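Local coordinates for major capsid protein (Faustovirus, PDB 5J7O) that probably builds the capsid of a large double-stranded DNA virus, as trimers of a double jelly-roll chain, at residues 174-179 / 284-289; 449-454 / 607-612; 468-473 / 518-523. All coordinates share one frame; numbering follows the deposited sequence.

In the fold
Contacts 2 and 3 lie in the part of the double jelly-roll matched by the capsid-protein family, and contact 3 sits inside the chain loop that contact 2 closes; their centres are about 11 Å apart. Contact 2 is the most buried, a regular backbone strand pairing with leucines on one face and Arg452, Asp608 and Ile610 on the other. Contact 3 is partly buried and more polar, its strand pairing supplemented by two waters and its edge touching neighbouring subunits. Contact 1, mostly buried, partly by a second subunit, joins strand 170-177, in a three-stranded sheet, to the loop before strand 293-298. It touches contact 3 where Glu179 meets Trp468 and His469, while Leu451 of contact 2 meets Thr523 of contact 3.

Contact 1: 174-179 / 284-289; sequences FVRYCE and QTPKAT
Gln284 bonds twice to segment 174-179, through its side-chain amide and through its backbone oxygen, which Arg176 grips. The Gln284 amide sends NE2 to Cys178 O at 2.8 Å; the carbonyl oxygen lies in the amide plane, whereas the nitrogen stands above the plane of that carbonyl. The chain bends at chi2 (73°), which sets CD, and with it the amide, beside Cys178, and OE1 of the same amide is taken by the backbone N of Glu229, so both ends of this buried group are used. Gln284 O in turn accepts Arg176 NE at 3.0 Å, with a weak second bond from NH2. Next along the chain, Val175 and Lys287 form a single antiparallel hydrogen-bonded bridge: Val175 N to Lys287 O is 2.9 Å and Lys287 N to Val175 O is 3.0 Å. In the double jelly-roll this bridge ties the loop between strands 273-280 and 293-298 to strand 170-177, whose backbone also pairs with strand 333-336. Pro286, with no N-H to offer, suits the place beside the bridge: its CA lies 3.3 Å from Val175 O, and its CG rests over the centre of the Arg176 guanidinium, 3.6 Å above the plane. The two side chains run side by side in the same direction. Farther out, the Phe174 ring lays one face on the backbone, with Ala288 N over its centre, while CE1 meets Ala288 CB at 3.6 Å. Leu238 of a second subunit packs on Phe174, and Thr285 OG1, already bonded to Glu229 OE1, is also bonded by NE of Arg274 of that subunit.

Contact 2: 449-454 / 607-612; sequences LGLRPA and CDLISI
Leu451 and Leu609 meet through their CD1 methyls, 3.7 Å apart, at the apolar centre of an antiparallel pair of strands, 444-453 and 607-620, neighbours in a four-stranded sheet of a jelly-roll domain. Leu451 has CG anti to its backbone N (chi1 -172°), and from there CD1 turns toward the partner strand, where it also touches Cys607 CB at 3.6 Å. Leu449 crosses Leu609 obliquely, its CD1 4.0 Å from Leu609 CD1, so the Leu609 CD1 methyl has Leu449 and Leu451 of the opposite strand beside it. Leucines suit this face because their branched apolar ends fill the space toward strand 592-597, Leu449 packing on Ile594 and Leu451 on Tyr596. At its end Cys607 brings SG to within 3.7 Å of Pro453 CA; a proline is tolerated there because Pro453 occupies a non-hydrogen-bonded pair, where its nitrogen need not donate to the other strand.

The backbone bonds come from the residues in between. Gly450 and Ile610 form one hydrogen-bonded pair, with Ile610 N to Gly450 O at 2.7 Å, and Arg452 and Asp608 form the next, with Asp608 N to Arg452 O at 2.8 Å. On the face of Arg452 and Ile610, Ile610 CD1 lies 4.0 Å from Arg452 CB and over one face of the guanidinium, offset toward its rim. Leu204 of helix 203-212 packs against both residues. At the polar edge Asp608 is held by a salt bridge from its OD1 to Arg427 on strand 415-428. The charge of Arg452 lies near that carboxylate without meeting it, Arg452 NH1 and Asp608 OD2 being 5.0 Å apart.

Contact 3: 468-473 / 518-523; sequences WHHLTS and PVETET
Ser473 and Thr521 face each other as an antiparallel hydrogen-bonded pair, where strands 473-490 and 503-521 run side by side at the margin of a mixed sheet in the double jelly-roll; the pairing continues to Val519 with Thr475. Thr521 N reaches Ser473 O at 2.7 Å and lies in the plane of that carbonyl; the return bond, Ser473 N to Thr521 O, is 3.1 Å. A water also donates to Ser473 O and is bonded to Thr521 OG1 at 2.6 Å, so Ser473 O receives two bonds, one from the backbone and one from solvent.

Next to Ser473, Thr472 has its OG1 between the backbone N and the carbonyl carbon (chi1 63°), which sets OG1 beside Glu520, 3.3 Å from Glu520 CB, while CG2 turns to Glu522 CA. The small beta-branched side chain thus packs beside the neighbouring strand, CB against Thr521 O, and still presents a polar group. That hydroxyl donates to a second water, which in turn donates to Glu520 OE2 at 2.7 Å. The same water lies in plane at the edge of the His470 ring, bonded to ND1. Three side chains therefore share one water, and the imidazole and carboxylate meet through it, not directly.

What fixes this group comes from farther away. Glu520 OE2 also accepts from the backbone N of Lys564, and Asn456 ND2 bonds to the backbone oxygens of both His470 and Thr472, linking the segment that carries them. At the other end Thr523 OG1 hydrogen-bonds Leu451 O of strand 444-453, and its methyl, CG2, sits 4.0 Å from Ser473 N.

Contact 1: 174-179 / 284-289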
# COMPACT_ATOMS: atom_id res chain seq x y z
N PHE B 174 14.75 -21.91 15.71
CA PHE B 174 13.56 -21.83 14.88
C PHE B 174 13.94 -22.00 13.41
O PHE B 174 15.12 -21.98 13.04
CB PHE B 174 12.83 -20.51 15.10
CG PHE B 174 12.06 -20.44 16.39
CD1 PHE B 174 12.10 -21.49 17.30
CD2 PHE B 174 11.29 -19.33 16.69
CE1 PHE B 174 11.39 -21.42 18.49
CE2 PHE B 174 10.58 -19.25 17.88
CZ PHE B 174 10.63 -20.30 18.78
N VAL B 175 12.93 -22.18 12.57
CA VAL B 175 13.14 -22.33 11.14
C VAL B 175 12.35 -21.26 10.40
O VAL B 175 11.31 -20.79 10.86
CB VAL B 175 12.75 -23.74 10.64
CG1 VAL B 175 13.76 -24.77 11.11
CG2 VAL B 175 11.35 -24.11 11.10
N ARG B 176 12.87 -20.88 9.24
CA ARG B 176 12.25 -19.89 8.39
C ARG B 176 12.52 -20.26 6.94
O ARG B 176 13.50 -20.95 6.64
CB ARG B 176 12.78 -18.48 8.66
CG ARG B 176 13.76 -17.99 7.61
CD ARG B 176 14.60 -16.83 8.13
NE ARG B 176 13.79 -15.67 8.50
CZ ARG B 176 14.20 -14.71 9.32
NH1 ARG B 176 15.40 -14.77 9.89
NH2 ARG B 176 13.41 -13.68 9.59
N TYR B 177 11.64 -19.82 6.05
CA TYR B 177 11.88 -19.92 4.62
C TYR B 177 12.52 -18.64 4.10
O TYR B 177 12.31 -17.55 4.64
CB TYR B 177 10.58 -20.21 3.87
CG TYR B 177 10.19 -21.67 3.89
CD1 TYR B 177 9.37 -22.18 4.89
CD2 TYR B 177 10.64 -22.54 2.91
CE1 TYR B 177 9.02 -23.52 4.92
CE2 TYR B 177 10.30 -23.88 2.93
CZ TYR B 177 9.48 -24.36 3.93
OH TYR B 177 9.14 -25.70 3.95
N CYS B 178 13.30 -18.78 3.04
CA CYS B 178 13.81 -17.61 2.35
C CYS B 178 12.65 -16.82 1.74
O CYS B 178 11.54 -17.34 1.56
CB CYS B 178 14.80 -18.01 1.27
SG CYS B 178 14.06 -18.83 -0.16
N GLU B 179 12.89 -15.55 1.47
CA GLU B 179 11.86 -14.73 0.84
C GLU B 179 11.59 -15.22 -0.57
O GLU B 179 12.52 -15.58 -1.31
CB GLU B 179 12.26 -13.26 0.84
CG GLU B 179 12.13 -12.59 2.19
CD GLU B 179 12.22 -11.08 2.11
OE1 GLU B 179 12.96 -10.58 1.24
OE2 GLU B 179 11.56 -10.40 2.93
N GLN B 284 8.22 -16.83 6.22
CA GLN B 284 9.47 -16.11 6.45
C GLN B 284 9.69 -15.77 7.92
O GLN B 284 10.83 -15.44 8.29
CB GLN B 284 9.52 -14.83 5.62
CG GLN B 284 9.84 -15.06 4.15
CD GLN B 284 8.68 -15.68 3.38
OE1 GLN B 284 7.52 -15.33 3.59
NE2 GLN B 284 9.00 -16.61 2.49
N THR B 285 8.66 -15.84 8.75
CA THR B 285 8.82 -15.55 10.17
C THR B 285 9.33 -16.79 10.90
O THR B 285 8.75 -17.87 10.75
CB THR B 285 7.49 -15.09 10.78
OG1 THR B 285 7.14 -13.81 10.24
CG2 THR B 285 7.59 -14.99 12.29
N PRO B 286 10.40 -16.68 11.68
CA PRO B 286 10.97 -17.86 12.34
C PRO B 286 9.99 -18.46 13.34
O PRO B 286 9.41 -17.75 14.17
CB PRO B 286 12.23 -17.32 13.03
CG PRO B 286 12.53 -16.03 12.34
CD PRO B 286 11.20 -15.47 11.94
N LYS B 287 9.82 -19.78 13.27
CA LYS B 287 8.89 -20.50 14.13
C LYS B 287 9.53 -21.78 14.62
O LYS B 287 10.42 -22.34 13.96
CB LYS B 287 7.58 -20.83 13.41
CG LYS B 287 6.82 -19.62 12.89
CD LYS B 287 5.54 -20.05 12.18
CE LYS B 287 4.76 -18.84 11.69
NZ LYS B 287 3.45 -19.24 11.09
N ALA B 288 9.07 -22.25 15.78
CA ALA B 288 9.50 -23.56 16.27
C ALA B 288 9.17 -24.65 15.26
O ALA B 288 9.96 -25.58 15.05
CB ALA B 288 8.85 -23.86 17.62
N THR B 289 8.01 -24.55 14.62
CA THR B 289 7.62 -25.45 13.54
C THR B 289 7.00 -24.62 12.43
O THR B 289 6.01 -23.92 12.66
CB THR B 289 6.65 -26.53 14.02
OG1 THR B 289 7.30 -27.39 14.96
CG2 THR B 289 6.15 -27.35 12.84

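Contact 2: 449-454 / 607-612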
# COMPACT_ATOMS: atom_id res chain seq x y z
N LEU B 449 18.15 -5.82 -16.14
CA LEU B 449 19.56 -5.67 -15.81
C LEU B 449 19.74 -5.53 -14.30
O LEU B 449 18.90 -4.96 -13.60
CB LEU B 449 20.18 -4.45 -16.52
CG LEU B 449 21.68 -4.25 -16.33
CD1 LEU B 449 22.46 -5.42 -16.91
CD2 LEU B 449 22.14 -2.94 -16.94
N GLY B 450 20.86 -6.05 -13.82
CA GLY B 450 21.23 -5.91 -12.42
C GLY B 450 22.67 -6.32 -12.21
O GLY B 450 23.24 -7.09 -12.99
N LEU B 451 23.25 -5.79 -11.13
CA LEU B 451 24.61 -6.12 -10.71
C LEU B 451 24.51 -6.58 -9.26
O LEU B 451 24.63 -5.78 -8.32
CB LEU B 451 25.55 -4.92 -10.87
CG LEU B 451 27.04 -5.16 -10.64
CD1 LEU B 451 27.58 -6.22 -11.58
CD2 LEU B 451 27.82 -3.86 -10.80
N ARG B 452 24.30 -7.88 -9.07
CA ARG B 452 23.99 -8.43 -7.76
C ARG B 452 25.27 -8.83 -7.04
O ARG B 452 26.05 -9.62 -7.59
CB ARG B 452 23.07 -9.64 -7.89
CG ARG B 452 22.88 -10.42 -6.61
CD ARG B 452 22.82 -11.91 -6.89
NE ARG B 452 21.46 -12.42 -6.95
CZ ARG B 452 21.14 -13.64 -7.37
NH1 ARG B 452 22.09 -14.48 -7.76
NH2 ARG B 452 19.87 -14.03 -7.39
N PRO B 453 25.51 -8.33 -5.83
CA PRO B 453 26.71 -8.75 -5.09
C PRO B 453 26.70 -10.25 -4.82
O PRO B 453 25.67 -10.82 -4.46
CB PRO B 453 26.63 -7.94 -3.79
CG PRO B 453 25.71 -6.80 -4.10
CD PRO B 453 24.72 -7.34 -5.08
N ALA B 454 27.86 -10.88 -4.99
CA ALA B 454 27.96 -12.32 -4.80
C ALA B 454 27.60 -12.73 -3.38
O ALA B 454 27.11 -13.85 -3.17
CB ALA B 454 29.38 -12.80 -5.14
N CYS B 607 30.61 -8.96 -7.93
CA CYS B 607 29.20 -8.90 -8.28
C CYS B 607 28.97 -9.62 -9.60
O CYS B 607 29.89 -9.82 -10.39
CB CYS B 607 28.70 -7.45 -8.37
SG CYS B 607 28.96 -6.45 -6.89
N ASP B 608 27.71 -10.00 -9.82
CA ASP B 608 27.29 -10.69 -11.03
C ASP B 608 26.42 -9.75 -11.85
O ASP B 608 25.35 -9.34 -11.39
CB ASP B 608 26.54 -11.98 -10.70
CG ASP B 608 27.40 -12.99 -9.98
OD1 ASP B 608 28.61 -13.06 -10.27
OD2 ASP B 608 26.87 -13.72 -9.12
N LEU B 609 26.87 -9.42 -13.06
CA LEU B 609 26.07 -8.59 -13.96
C LEU B 609 25.04 -9.49 -14.64
O LEU B 609 25.37 -10.25 -15.55
CB LEU B 609 26.95 -7.88 -14.99
CG LEU B 609 26.20 -6.79 -15.76
CD1 LEU B 609 25.89 -5.61 -14.85
CD2 LEU B 609 26.98 -6.34 -16.98
N ILE B 610 23.80 -9.40 -14.19
CA ILE B 610 22.72 -10.25 -14.67
C ILE B 610 21.97 -9.51 -15.77
O ILE B 610 21.46 -8.40 -15.55
CB ILE B 610 21.77 -10.65 -13.52
CG1 ILE B 610 22.57 -11.32 -12.40
CG2 ILE B 610 20.67 -11.56 -14.03
CD1 ILE B 610 21.76 -11.56 -11.14
N SER B 611 21.90 -10.12 -16.95
CA SER B 611 21.23 -9.54 -18.10
C SER B 611 20.29 -10.59 -18.69
O SER B 611 20.75 -11.61 -19.21
CB SER B 611 22.23 -9.05 -19.15
OG SER B 611 21.59 -8.77 -20.38
N ILE B 612 18.99 -10.33 -18.62
CA ILE B 612 17.97 -11.26 -19.09
C ILE B 612 17.11 -10.52 -20.10
O ILE B 612 16.30 -9.66 -19.73
CB ILE B 612 17.11 -11.80 -17.93
CG1 ILE B 612 18.00 -12.52 -16.91
CG2 ILE B 612 16.03 -12.73 -18.46
CD1 ILE B 612 17.26 -12.95 -15.68

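Contact 3: 468-473 / 518-523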
# COMPACT_ATOMS: atom_id res chain seq x y z
N TRP B 468 18.95 -12.66 -1.30
CA TRP B 468 19.25 -13.42 -2.51
C TRP B 468 18.59 -12.82 -3.75
O TRP B 468 19.16 -12.89 -4.85
CB TRP B 468 18.83 -14.89 -2.34
CG TRP B 468 17.36 -15.13 -2.46
CD1 TRP B 468 16.44 -15.11 -1.46
CD2 TRP B 468 16.64 -15.43 -3.66
NE1 TRP B 468 15.19 -15.38 -1.95
CE2 TRP B 468 15.29 -15.58 -3.31
CE3 TRP B 468 17.01 -15.59 -5.00
CZ2 TRP B 468 14.30 -15.88 -4.24
CZ3 TRP B 468 16.03 -15.89 -5.92
CH2 TRP B 468 14.69 -16.03 -5.54
N HIS B 469 17.41 -12.23 -3.61
CA HIS B 469 16.72 -11.63 -4.74
C HIS B 469 17.00 -10.14 -4.89
O HIS B 469 16.60 -9.55 -5.90
CB HIS B 469 15.21 -11.87 -4.64
CG HIS B 469 14.57 -11.25 -3.44
ND1 HIS B 469 14.11 -9.95 -3.42
CD2 HIS B 469 14.31 -11.76 -2.21
CE1 HIS B 469 13.60 -9.68 -2.24
NE2 HIS B 469 13.71 -10.76 -1.48
N HIS B 470 17.67 -9.52 -3.92
CA HIS B 470 18.01 -8.11 -4.04
C HIS B 470 19.16 -7.92 -5.02
O HIS B 470 20.11 -8.70 -5.06
CB HIS B 470 18.39 -7.54 -2.68
CG HIS B 470 17.22 -7.31 -1.78
ND1 HIS B 470 16.56 -6.10 -1.70
CD2 HIS B 470 16.58 -8.13 -0.90
CE1 HIS B 470 15.58 -6.18 -0.83
NE2 HIS B 470 15.57 -7.41 -0.33
N LEU B 471 19.07 -6.85 -5.82
CA LEU B 471 20.09 -6.54 -6.82
C LEU B 471 21.06 -5.47 -6.35
O LEU B 471 21.86 -4.97 -7.16
CB LEU B 471 19.42 -6.10 -8.12
CG LEU B 471 18.48 -7.14 -8.76
CD1 LEU B 471 17.92 -6.62 -10.08
CD2 LEU B 471 19.21 -8.46 -8.97
N THR B 472 21.03 -5.10 -5.07
CA THR B 472 21.96 -4.14 -4.49
C THR B 472 22.70 -4.79 -3.32
O THR B 472 22.46 -5.95 -2.97
CB THR B 472 21.24 -2.88 -4.01
OG1 THR B 472 20.32 -3.21 -2.97
CG2 THR B 472 20.49 -2.22 -5.15
N SER B 473 23.60 -4.02 -2.72
CA SER B 473 24.26 -4.41 -1.49
C SER B 473 23.44 -3.89 -0.32
O SER B 473 23.17 -2.69 -0.23
CB SER B 473 25.68 -3.87 -1.44
OG SER B 473 26.35 -4.29 -0.27
N PRO B 518 16.61 -2.70 6.16
CA PRO B 518 17.47 -3.08 5.03
C PRO B 518 17.82 -1.86 4.19
O PRO B 518 16.98 -1.32 3.47
CB PRO B 518 16.61 -4.08 4.26
CG PRO B 518 15.21 -3.69 4.57
CD PRO B 518 15.22 -3.15 5.98
N VAL B 519 19.08 -1.42 4.29
CA VAL B 519 19.56 -0.24 3.58
C VAL B 519 20.25 -0.69 2.30
O VAL B 519 21.21 -1.47 2.35
CB VAL B 519 20.51 0.59 4.46
CG1 VAL B 519 21.00 1.81 3.70
CG2 VAL B 519 19.81 1.00 5.75
N GLU B 520 19.77 -0.19 1.17
CA GLU B 520 20.27 -0.61 -0.14
C GLU B 520 21.35 0.35 -0.62
O GLU B 520 21.15 1.57 -0.63
CB GLU B 520 19.13 -0.67 -1.15
CG GLU B 520 18.05 -1.68 -0.82
CD GLU B 520 16.82 -1.53 -1.69
OE1 GLU B 520 15.84 -0.91 -1.23
OE2 GLU B 520 16.84 -2.02 -2.84
N THR B 521 22.49 -0.20 -1.02
CA THR B 521 23.58 0.56 -1.64
C THR B 521 23.65 0.14 -3.10
O THR B 521 23.99 -1.01 -3.41
CB THR B 521 24.91 0.30 -0.93
OG1 THR B 521 24.79 0.66 0.45
CG2 THR B 521 26.02 1.13 -1.57
N GLU B 522 23.32 1.07 -4.00
CA GLU B 522 23.28 0.76 -5.42
C GLU B 522 24.64 0.30 -5.92
O GLU B 522 25.68 0.85 -5.54
CB GLU B 522 22.81 1.98 -6.22
CG GLU B 522 21.36 2.38 -5.97
CD GLU B 522 20.95 3.63 -6.72
OE1 GLU B 522 21.49 3.86 -7.83
OE2 GLU B 522 20.09 4.37 -6.21
N THR B 523 24.63 -0.72 -6.78
CA THR B 523 25.85 -1.25 -7.37
C THR B 523 26.11 -0.72 -8.78
O THR B 523 27.23 -0.87 -9.28
CB THR B 523 25.81 -2.78 -7.41
OG1 THR B 523 24.63 -3.22 -8.08
CG2 THR B 523 25.83 -3.35 -5.99
O HOH W 1 17.99 -4.38 -3.29
O HOH W 2 24.15 -1.27 2.05